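PDB 3CNL: ribosome biogenesis GTPase A from Thermotoga maritima, which binds GTP, probably hydrolyses it, and is thought to be required for a late step in assembly of the 50S ribosomal subunit. Local coordinates for residues 50-55 with 113-118; 85-90 with 140-145; 66-71 with 76-81. All coordinates share one frame; numbering follows the deposited sequence.

Contact 1: 50-55 with 113-118; sequences IILLNK and STIINK. With GNP (phosphoaminophosphonic acid-guanylate ester), chain B.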
loop_
_atom_site.group_PDB
_atom_site.type_symbol
_atom_site.label_atom_id
_atom_site.label_comp_id
_atom_site.label_asym_id
_atom_site.label_seq_id
_atom_site.Cartn_x
_atom_site.Cartn_y
_atom_site.Cartn_z
ATOM N N ILE A 50 -12.295 -3.838 8.277
ATOM C CA ILE A 50 -11.791 -2.501 8.593
ATOM C C ILE A 50 -10.837 -2.070 7.467
ATOM O O ILE A 50 -9.881 -2.783 7.154
ATOM C CB ILE A 50 -11.037 -2.513 9.932
ATOM C CG1 ILE A 50 -11.914 -3.143 11.033
ATOM C CG2 ILE A 50 -10.557 -1.093 10.323
ATOM C CD1 ILE A 50 -11.206 -3.283 12.362
ATOM N N ILE A 51 -11.104 -0.926 6.848
ATOM C CA ILE A 51 -10.168 -0.361 5.859
ATOM C C ILE A 51 -9.162 0.501 6.604
ATOM O O ILE A 51 -9.539 1.471 7.254
ATOM C CB ILE A 51 -10.888 0.466 4.780
ATOM C CG1 ILE A 51 -11.811 -0.437 3.963
ATOM C CG2 ILE A 51 -9.849 1.237 3.880
ATOM C CD1 ILE A 51 -12.842 0.297 3.100
ATOM N N LEU A 52 -7.895 0.111 6.546
ATOM C CA LEU A 52 -6.849 0.841 7.209
ATOM C C LEU A 52 -6.036 1.594 6.151
ATOM O O LEU A 52 -5.481 0.988 5.231
ATOM C CB LEU A 52 -5.984 -0.139 8.011
ATOM C CG LEU A 52 -4.863 0.327 8.936
ATOM C CD1 LEU A 52 -4.466 -0.819 9.859
ATOM C CD2 LEU A 52 -3.652 0.746 8.160
ATOM N N LEU A 53 -6.002 2.921 6.264
ATOM C CA LEU A 53 -5.258 3.733 5.304
ATOM C C LEU A 53 -3.899 3.993 5.898
ATOM O O LEU A 53 -3.752 4.867 6.747
ATOM C CB LEU A 53 -5.992 5.042 5.003
ATOM C CG LEU A 53 -7.371 4.867 4.374
ATOM C CD1 LEU A 53 -7.959 6.230 4.041
ATOM C CD2 LEU A 53 -7.362 3.927 3.121
ATOM N N ASN A 54 -2.904 3.207 5.475
ATOM C CA ASN A 54 -1.609 3.220 6.132
ATOM C C ASN A 54 -0.655 4.268 5.522
ATOM O O ASN A 54 -0.941 4.801 4.458
ATOM C CB ASN A 54 -0.998 1.822 6.034
ATOM C CG ASN A 54 0.042 1.577 7.062
ATOM O OD1 ASN A 54 0.015 2.180 8.112
ATOM N ND2 ASN A 54 0.974 0.675 6.779
ATOM N N LYS A 55 0.470 4.520 6.191
ATOM C CA LYS A 55 1.545 5.413 5.706
ATOM C C LYS A 55 1.088 6.878 5.533
ATOM O O LYS A 55 1.589 7.583 4.638
ATOM C CB LYS A 55 2.189 4.892 4.394
ATOM C CG LYS A 55 2.734 3.439 4.443
ATOM C CD LYS A 55 3.522 3.055 3.195
ATOM C CE LYS A 55 3.941 1.583 3.271
ATOM N NZ LYS A 55 4.794 1.194 2.111
ATOM N N SER A 113 3.422 -6.417 7.683
ATOM C CA SER A 113 4.373 -7.014 8.627
ATOM C C SER A 113 4.696 -6.049 9.764
ATOM O O SER A 113 4.774 -6.444 10.929
ATOM C CB SER A 113 5.658 -7.404 7.912
ATOM O OG SER A 113 5.378 -8.405 6.950
ATOM N N THR A 114 4.849 -4.779 9.402
ATOM C CA THR A 114 5.079 -3.707 10.339
ATOM C C THR A 114 3.913 -3.560 11.322
ATOM O O THR A 114 4.127 -3.434 12.531
ATOM C CB THR A 114 5.371 -2.397 9.565
ATOM O OG1 THR A 114 6.527 -2.609 8.732
ATOM C CG2 THR A 114 5.624 -1.213 10.523
ATOM N N ILE A 115 2.687 -3.588 10.816
ATOM C CA ILE A 115 1.490 -3.545 11.670
ATOM C C ILE A 115 1.404 -4.736 12.647
ATOM O O ILE A 115 1.141 -4.550 13.842
ATOM C CB ILE A 115 0.207 -3.379 10.816
ATOM C CG1 ILE A 115 0.190 -1.966 10.213
ATOM C CG2 ILE A 115 -1.079 -3.645 11.630
ATOM C CD1 ILE A 115 -0.888 -1.728 9.195
ATOM N N ILE A 116 1.637 -5.945 12.147
ATOM C CA ILE A 116 1.665 -7.141 13.000
ATOM C C ILE A 116 2.722 -7.032 14.091
ATOM O O ILE A 116 2.456 -7.360 15.253
ATOM C CB ILE A 116 1.854 -8.433 12.163
ATOM C CG1 ILE A 116 0.625 -8.657 11.288
ATOM C CG2 ILE A 116 2.082 -9.662 13.059
ATOM C CD1 ILE A 116 0.821 -9.717 10.263
ATOM N N ASN A 117 3.911 -6.558 13.725
ATOM C CA ASN A 117 4.978 -6.400 14.701
ATOM C C ASN A 117 4.586 -5.463 15.838
ATOM O O ASN A 117 4.837 -5.774 17.004
ATOM C CB ASN A 117 6.267 -5.935 14.032
ATOM C CG ASN A 117 6.878 -6.993 13.139
ATOM O OD1 ASN A 117 6.425 -8.148 13.096
ATOM N ND2 ASN A 117 7.918 -6.602 12.407
ATOM N N LYS A 118 3.961 -4.332 15.503
ATOM C CA LYS A 118 3.436 -3.394 16.494
ATOM C C LYS A 118 2.381 -4.057 17.384
ATOM O O LYS A 118 2.488 -4.032 18.613
ATOM C CB LYS A 118 2.835 -2.167 15.806
ATOM C CG LYS A 118 2.644 -0.963 16.727
ATOM C CD LYS A 118 1.859 0.154 16.038
ATOM C CE LYS A 118 2.649 0.815 14.933
ATOM N NZ LYS A 118 2.006 2.083 14.522
HETATM P PG GNP B . 4.902 -7.441 1.770
HETATM O O1G GNP B . 3.566 -8.135 1.895
HETATM O O2G GNP B . 5.182 -6.982 0.351
HETATM O O3G GNP B . 5.972 -8.346 2.370
HETATM N N3B GNP B . 5.137 -6.130 2.629
HETATM P PB GNP B . 4.311 -5.604 3.866
HETATM O O1B GNP B . 2.913 -5.285 3.451
HETATM O O2B GNP B . 4.457 -6.592 4.977
HETATM O O3A GNP B . 5.008 -4.288 4.267
HETATM P PA GNP B . 6.158 -4.026 5.287
HETATM O O1A GNP B . 5.622 -3.882 6.651
HETATM O O2A GNP B . 7.285 -4.958 5.117
HETATM O "O5'" GNP B . 6.637 -2.597 4.895
HETATM C "C5'" GNP B . 7.085 -2.269 3.572
HETATM C "C4'" GNP B . 7.916 -0.993 3.658
HETATM O "O4'" GNP B . 7.106 0.142 4.079
HETATM C "C3'" GNP B . 9.076 -1.011 4.639
HETATM O "O3'" GNP B . 10.139 -0.253 4.082
HETATM C "C2'" GNP B . 8.496 -0.294 5.849
HETATM O "O2'" GNP B . 9.524 0.273 6.627
HETATM C "C1'" GNP B . 7.656 0.798 5.197
HETATM N N9 GNP B . 6.510 1.247 5.984
HETATM C C8 GNP B . 5.584 0.438 6.612
HETATM N N7 GNP B . 4.642 1.122 7.218
HETATM C C5 GNP B . 4.989 2.468 6.975
HETATM C C6 GNP B . 4.361 3.683 7.365
HETATM O O6 GNP B . 3.331 3.836 8.047
HETATM N N1 GNP B . 5.042 4.816 6.883
HETATM C C2 GNP B . 6.195 4.779 6.115
HETATM N N2 GNP B . 6.726 5.961 5.738
HETATM N N3 GNP B . 6.785 3.659 5.735
HETATM C C4 GNP B . 6.134 2.550 6.206
#
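One methyl group carries the whole protein-to-protein side of this contact: CD1 of Ile-115 meets both an aliphatic and a polar residue of strand 48-54. It reaches tip to tip toward Leu-52, lying 3.8 Å from Leu-52 CD1 and almost as close to CD2, against the fork of the leucine. The same CD1 comes within 3.9 Å of Asn-54 ND2. Leu-52 and Asn-54 lie two apart on the strand, and CG anti to the backbone N (chi1 -174° and -159°) swings both side chains out toward Ile-115. No hydrogen bond joins the segments; ND2 is bonded to the backbone O of Thr-110.

The bound GTP analogue GNP spans the two segments. On the helix side, Ser-113 OG donates to O2B at 2.8 Å and Thr-114 OG1 to O1A at 2.6 Å, while the backbone N of each residue bonds the same oxygen as its hydroxyl, so that O2B and O1A each receive two bonds from this segment. This is the P-loop arrangement, to which Gly-111 N and Lys-112 NZ add further bonds. On the strand side, the extended Lys-55 chain passes over one face of the guanine, with CG 3.4 Å from C6 of GNP, and NZ bonds the ribose O4' at 3.2 Å and the backbone O of Asn-109. Asn-54 to Asp-57 form the NKxD (G4) element, whose Asp-57 OD1 also bonds GNP; it precedes the P-loop, as expected of a circularly permuted GTPase.

Strand 48-54 runs between strands 24-30 and 78-80, with helix 112-120 meeting it through Ile-115 and Lys-118 reaching helix 87-94.

Contact 2: 85-90 with 140-145; sequences EPRKVL and FSLENG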
loop_
_atom_site.group_PDB
_atom_site.type_symbol
_atom_site.label_atom_id
_atom_site.label_comp_id
_atom_site.label_asym_id
_atom_site.label_seq_id
_atom_site.Cartn_x
_atom_site.Cartn_y
_atom_site.Cartn_z
ATOM N N GLU A 85 2.930 5.750 14.783
ATOM C CA GLU A 85 1.798 5.956 15.681
ATOM C C GLU A 85 1.776 4.874 16.759
ATOM O O GLU A 85 1.899 3.701 16.441
ATOM C CB GLU A 85 0.502 5.948 14.876
ATOM C CG GLU A 85 -0.738 6.095 15.699
ATOM C CD GLU A 85 -1.976 6.152 14.861
ATOM O OE1 GLU A 85 -2.324 7.265 14.418
ATOM O OE2 GLU A 85 -2.605 5.083 14.659
ATOM N N PRO A 86 1.625 5.260 18.045
ATOM C CA PRO A 86 1.745 4.305 19.162
ATOM C C PRO A 86 0.785 3.111 19.078
ATOM O O PRO A 86 -0.337 3.264 18.613
ATOM C CB PRO A 86 1.396 5.157 20.390
ATOM C CG PRO A 86 1.672 6.552 19.986
ATOM C CD PRO A 86 1.325 6.624 18.525
ATOM N N ARG A 87 1.245 1.943 19.526
ATOM C CA ARG A 87 0.424 0.719 19.616
ATOM C C ARG A 87 -0.945 0.969 20.264
ATOM O O ARG A 87 -1.975 0.504 19.781
ATOM C CB ARG A 87 1.188 -0.364 20.386
ATOM C CG ARG A 87 0.495 -1.730 20.418
ATOM C CD ARG A 87 1.291 -2.766 21.198
ATOM N NE ARG A 87 0.614 -4.069 21.217
ATOM C CZ ARG A 87 -0.345 -4.419 22.075
ATOM N NH1 ARG A 87 -0.785 -3.560 23.006
ATOM N NH2 ARG A 87 -0.880 -5.625 21.995
ATOM N N LYS A 88 -0.948 1.749 21.335
ATOM C CA LYS A 88 -2.153 2.077 22.092
ATOM C C LYS A 88 -3.193 2.837 21.271
ATOM O O LYS A 88 -4.407 2.607 21.413
ATOM C CB LYS A 88 -1.780 2.912 23.334
ATOM C CG LYS A 88 -0.408 2.589 23.942
ATOM C CD LYS A 88 0.738 3.223 23.136
ATOM C CE LYS A 88 2.097 2.734 23.579
ATOM N NZ LYS A 88 2.387 1.394 23.002
ATOM N N VAL A 89 -2.710 3.762 20.437
ATOM C CA VAL A 89 -3.567 4.597 19.581
ATOM C C VAL A 89 -4.169 3.753 18.446
ATOM O O VAL A 89 -5.343 3.905 18.097
ATOM C CB VAL A 89 -2.766 5.771 18.947
ATOM C CG1 VAL A 89 -3.639 6.568 17.981
ATOM C CG2 VAL A 89 -2.155 6.672 20.022
ATOM N N LEU A 90 -3.345 2.879 17.874
ATOM C CA LEU A 90 -3.791 1.958 16.816
ATOM C C LEU A 90 -4.909 1.060 17.322
ATOM O O LEU A 90 -5.926 0.923 16.684
ATOM C CB LEU A 90 -2.633 1.076 16.350
ATOM C CG LEU A 90 -2.523 0.646 14.881
ATOM C CD1 LEU A 90 -1.756 -0.662 14.791
ATOM C CD2 LEU A 90 -3.848 0.581 14.118
ATOM N N PHE A 140 -1.541 -14.702 17.813
ATOM C CA PHE A 140 -1.162 -14.042 19.047
ATOM C C PHE A 140 -2.421 -13.377 19.583
ATOM O O PHE A 140 -3.357 -13.108 18.826
ATOM C CB PHE A 140 0.014 -13.066 18.884
ATOM C CG PHE A 140 -0.275 -11.860 18.014
ATOM C CD1 PHE A 140 -0.137 -11.936 16.634
ATOM C CD2 PHE A 140 -0.619 -10.630 18.591
ATOM C CE1 PHE A 140 -0.389 -10.820 15.826
ATOM C CE2 PHE A 140 -0.870 -9.506 17.804
ATOM C CZ PHE A 140 -0.754 -9.605 16.416
ATOM N N SER A 141 -2.467 -13.162 20.889
ATOM C CA SER A 141 -3.670 -12.631 21.508
ATOM C C SER A 141 -3.357 -11.265 22.062
ATOM O O SER A 141 -2.249 -11.038 22.556
ATOM C CB SER A 141 -4.137 -13.555 22.631
ATOM O OG SER A 141 -4.329 -14.875 22.150
ATOM N N LEU A 142 -4.310 -10.342 21.975
ATOM C CA LEU A 142 -4.173 -9.077 22.689
ATOM C C LEU A 142 -4.425 -9.341 24.180
ATOM O O LEU A 142 -4.720 -10.476 24.557
ATOM C CB LEU A 142 -5.121 -8.009 22.128
ATOM C CG LEU A 142 -4.978 -7.653 20.635
ATOM C CD1 LEU A 142 -6.007 -6.597 20.210
ATOM C CD2 LEU A 142 -3.562 -7.194 20.262
ATOM N N GLU A 143 -4.283 -8.302 25.009
ATOM C CA GLU A 143 -4.550 -8.378 26.447
ATOM C C GLU A 143 -5.989 -8.764 26.763
ATOM O O GLU A 143 -6.219 -9.581 27.642
ATOM C CB GLU A 143 -4.231 -7.041 27.126
ATOM C CG GLU A 143 -2.738 -6.681 27.189
ATOM C CD GLU A 143 -2.502 -5.298 27.776
ATOM O OE1 GLU A 143 -3.038 -5.013 28.880
ATOM O OE2 GLU A 143 -1.779 -4.496 27.132
ATOM N N ASN A 144 -6.948 -8.173 26.044
ATOM C CA ASN A 144 -8.377 -8.480 26.204
ATOM C C ASN A 144 -8.877 -9.782 25.555
ATOM O O ASN A 144 -10.085 -10.035 25.497
ATOM C CB ASN A 144 -9.222 -7.306 25.701
ATOM C CG ASN A 144 -9.170 -7.121 24.169
ATOM O OD1 ASN A 144 -9.899 -6.285 23.632
ATOM N ND2 ASN A 144 -8.328 -7.889 23.474
ATOM N N GLY A 145 -7.964 -10.595 25.043
ATOM C CA GLY A 145 -8.343 -11.867 24.425
ATOM C C GLY A 145 -8.464 -11.930 22.909
ATOM O O GLY A 145 -8.441 -13.034 22.338
HETATM O O HOH W 1 -3.101 -5.843 23.835
#
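The side chains of Arg-87 and Leu-142 overlap side by side while pointing opposite ways, one corner of the guanidinium passing a single methyl of the leucine. The nearest pair is Arg-87 NH2 and Leu-142 CD2, 3.6 Å apart, and the methyl approaches the flat group obliquely. Arg-87 gets there by full extension: CG is anti to the backbone N (chi1 -174°) and the chain stays straight as far as NE, carrying the charged end away from its own helix. Leu-142 sets off across the line between the segments, and its branched end then leans in to the arginine.

A water completes the join. It lies in the guanidinium plane, at the edge of the group, and accepts from Arg-87 NH2 at 2.9 Å and from the backbone N of Glu-143 at 3.0 Å. It thus links a side chain near the start of helix 87-94, where Pro-86 holds the N-cap position, to the type I beta turn from Leu-142 to Gly-145. This turn follows strand 139-141, an outermost strand of the sheet, and leads to strand 147-154, with which 139-141 pairs antiparallel as a beta hairpin.

NH2 also donates to the backbone O of Leu-119, near the end of helix 112-120. It thus has two acceptors, the water and Leu-119 O, and since NE is also hydrogen-bonded the rotation of the group is probably fixed. Glu-143 points its CB toward the helix, but OE2 stays 4.3 Å from Arg-87 NH1. The two opposite charges are too far apart for a salt bridge, although their attraction may still favour this placement of the arginine. Leu-142 meanwhile rests on Phe-96 and on Ile-148 of strand 147-154.

Contact 3: 66-71 with 76-81; sequences KWVEFF and KRVITT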
loop_
_atom_site.group_PDB
_atom_site.type_symbol
_atom_site.label_atom_id
_atom_site.label_comp_id
_atom_site.label_asym_id
_atom_site.label_seq_id
_atom_site.Cartn_x
_atom_site.Cartn_y
_atom_site.Cartn_z
ATOM N N LYS A 66 -9.925 13.552 2.598
ATOM C CA LYS A 66 -10.985 13.324 1.609
ATOM C C LYS A 66 -11.283 11.847 1.399
ATOM O O LYS A 66 -12.426 11.459 1.113
ATOM C CB LYS A 66 -10.634 13.967 0.259
ATOM C CG LYS A 66 -10.856 15.490 0.184
ATOM C CD LYS A 66 -12.344 15.842 -0.008
ATOM C CE LYS A 66 -12.578 17.353 -0.330
ATOM N NZ LYS A 66 -14.034 17.713 -0.197
ATOM N N TRP A 67 -10.246 11.015 1.491
ATOM C CA TRP A 67 -10.455 9.569 1.408
ATOM C C TRP A 67 -11.251 9.053 2.604
ATOM O O TRP A 67 -12.172 8.248 2.433
ATOM C CB TRP A 67 -9.121 8.818 1.229
ATOM C CG TRP A 67 -8.648 8.851 -0.185
ATOM C CD1 TRP A 67 -7.544 9.492 -0.664
ATOM C CD2 TRP A 67 -9.277 8.229 -1.317
ATOM N NE1 TRP A 67 -7.439 9.298 -2.025
ATOM C CE2 TRP A 67 -8.485 8.520 -2.448
ATOM C CE3 TRP A 67 -10.422 7.428 -1.480
ATOM C CZ2 TRP A 67 -8.816 8.069 -3.730
ATOM C CZ3 TRP A 67 -10.740 6.966 -2.737
ATOM C CH2 TRP A 67 -9.936 7.290 -3.859
ATOM N N VAL A 68 -10.915 9.510 3.807
ATOM C CA VAL A 68 -11.682 9.110 5.006
ATOM C C VAL A 68 -13.160 9.421 4.805
ATOM O O VAL A 68 -14.000 8.563 5.034
ATOM C CB VAL A 68 -11.166 9.761 6.321
ATOM C CG1 VAL A 68 -12.006 9.317 7.528
ATOM C CG2 VAL A 68 -9.699 9.393 6.561
ATOM N N GLU A 69 -13.460 10.640 4.349
ATOM C CA GLU A 69 -14.842 11.107 4.148
ATOM C C GLU A 69 -15.570 10.294 3.121
ATOM O O GLU A 69 -16.731 9.925 3.318
ATOM C CB GLU A 69 -14.839 12.553 3.687
ATOM C CG GLU A 69 -14.129 13.431 4.654
ATOM C CD GLU A 69 -14.588 14.844 4.601
ATOM O OE1 GLU A 69 -15.593 15.124 3.908
ATOM O OE2 GLU A 69 -13.928 15.669 5.265
ATOM N N PHE A 70 -14.874 10.023 2.015
ATOM C CA PHE A 70 -15.373 9.156 0.970
ATOM C C PHE A 70 -15.794 7.784 1.511
ATOM O O PHE A 70 -16.873 7.303 1.172
ATOM C CB PHE A 70 -14.317 9.001 -0.142
ATOM C CG PHE A 70 -14.749 8.086 -1.261
ATOM C CD1 PHE A 70 -15.552 8.566 -2.285
ATOM C CD2 PHE A 70 -14.351 6.753 -1.286
ATOM C CE1 PHE A 70 -15.960 7.735 -3.325
ATOM C CE2 PHE A 70 -14.746 5.913 -2.320
ATOM C CZ PHE A 70 -15.562 6.409 -3.340
ATOM N N PHE A 71 -14.935 7.138 2.310
ATOM C CA PHE A 71 -15.263 5.800 2.815
ATOM C C PHE A 71 -16.358 5.847 3.878
ATOM O O PHE A 71 -17.262 5.003 3.869
ATOM C CB PHE A 71 -14.015 5.045 3.296
ATOM C CG PHE A 71 -13.078 4.670 2.175
ATOM C CD1 PHE A 71 -13.512 3.869 1.134
ATOM C CD2 PHE A 71 -11.780 5.150 2.145
ATOM C CE1 PHE A 71 -12.656 3.535 0.090
ATOM C CE2 PHE A 71 -10.918 4.815 1.105
ATOM C CZ PHE A 71 -11.359 4.017 0.080
ATOM N N LYS A 76 -18.493 2.814 5.322
ATOM C CA LYS A 76 -17.400 1.875 5.551
ATOM C C LYS A 76 -16.629 2.139 6.829
ATOM O O LYS A 76 -16.526 3.276 7.274
ATOM C CB LYS A 76 -16.515 1.742 4.310
ATOM C CG LYS A 76 -17.189 0.798 3.337
ATOM C CD LYS A 76 -16.619 0.780 1.948
ATOM C CE LYS A 76 -17.354 -0.287 1.155
ATOM N NZ LYS A 76 -16.690 -0.512 -0.146
ATOM N N ARG A 77 -16.151 1.067 7.454
ATOM C CA ARG A 77 -15.315 1.194 8.640
ATOM C C ARG A 77 -13.883 1.497 8.164
ATOM O O ARG A 77 -13.255 0.682 7.492
ATOM C CB ARG A 77 -15.396 -0.084 9.476
ATOM C CG ARG A 77 -14.616 -0.067 10.783
ATOM C CD ARG A 77 -15.136 -1.137 11.749
ATOM N NE ARG A 77 -14.268 -1.311 12.927
ATOM C CZ ARG A 77 -14.389 -2.315 13.794
ATOM N NH1 ARG A 77 -15.329 -3.235 13.614
ATOM N NH2 ARG A 77 -13.562 -2.417 14.834
ATOM N N VAL A 78 -13.396 2.689 8.492
ATOM C CA VAL A 78 -12.124 3.174 7.980
ATOM C C VAL A 78 -11.352 3.888 9.068
ATOM O O VAL A 78 -11.918 4.701 9.809
ATOM C CB VAL A 78 -12.309 4.106 6.733
ATOM C CG1 VAL A 78 -13.173 5.352 7.039
ATOM C CG2 VAL A 78 -10.963 4.518 6.123
ATOM N N ILE A 79 -10.063 3.562 9.162
ATOM C CA ILE A 79 -9.140 4.248 10.050
ATOM C C ILE A 79 -7.908 4.660 9.261
ATOM O O ILE A 79 -7.701 4.181 8.152
ATOM C CB ILE A 79 -8.712 3.366 11.242
ATOM C CG1 ILE A 79 -7.857 2.181 10.775
ATOM C CG2 ILE A 79 -9.959 2.926 12.058
ATOM C CD1 ILE A 79 -7.117 1.468 11.882
ATOM N N THR A 80 -7.092 5.544 9.826
ATOM C CA THR A 80 -5.833 5.914 9.188
ATOM C C THR A 80 -4.756 5.724 10.233
ATOM O O THR A 80 -5.029 5.872 11.419
ATOM C CB THR A 80 -5.829 7.389 8.769
ATOM O OG1 THR A 80 -6.066 8.184 9.931
ATOM C CG2 THR A 80 -6.929 7.676 7.720
ATOM N N THR A 81 -3.545 5.370 9.806
ATOM C CA THR A 81 -2.450 5.177 10.743
ATOM C C THR A 81 -1.126 5.258 10.020
ATOM O O THR A 81 -1.089 5.496 8.820
ATOM C CB THR A 81 -2.557 3.829 11.493
ATOM O OG1 THR A 81 -1.633 3.826 12.595
ATOM C CG2 THR A 81 -2.244 2.653 10.563
#
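Val-68 and Phe-71, one helical turn apart, meet Val-78 and Thr-80 of the strand in the close-packed part of this contact. The tightest pair is Val-68 CG2 and Thr-80 CG2, at 3.5 Å shorter than an ordinary methyl contact, where the two side chains meet nearly perpendicular to each other. Thr-80 OG1 lies between the backbone N and the carbonyl carbon (chi1 58°), which leaves CG2 beside the N and facing the helix. Val-78 fits between the two helix residues: its CG1 is 3.8 Å from Phe-71 CB and 4.2 Å from Val-68 CG1. The phenyl ring itself turns away from the strand, brushing Val-78 CG2 with CD2 at 4.1 Å, while Phe-70 CD2 covers one of its faces near the rim.

Toward Lys-76 the packing gives way to an exposed margin. There the backbone N of Lys-76 donates to the backbone O of Phe-71 at 2.9 Å. The lysine CB lies 3.4 Å from that same oxygen, and the chain runs outward past the Phe-71 ring, CD near it, to an amino end that leads away.

Helix 61-73 is the crossover of a right-handed beta-alpha-beta unit between parallel strands 48-54 and 78-80; the axis of its 66-71 part lies 8.8 Å from that of strand 78-80, at 166°. Apart from the single backbone bond at the turn, the contact is made by aliphatic groups and the base of an aromatic one, so burial of apolar surface probably provides most of its hold on the edge strand.

Contacts 1 and 3 share the sheet directly: strands 48-54 and 78-80 are neighbours, with Ile-51 N 2.8 Å from Arg-77 O and Leu-53 N 2.8 Å from Ile-79 O, probable hydrogen bonds. Their centres are about 14 Å apart. Contact 2, its centre about 12 Å from that of contact 1, joins it through helix 112-120, where Lys-118 CD packs 3.9 Å from Leu-90 CD1. Contacts 2 and 3, with centres about 21 Å apart, touch more lightly where Leu-90 packs on Ile-79 and Thr-81. Of the three, contact 1 is the one that touches GNP; the side chains of Thr-80 and Arg-87 are about 10 and 13 Å from it, though that of Thr-80 is about 4 Å from that of the GTP-site residue Val-56.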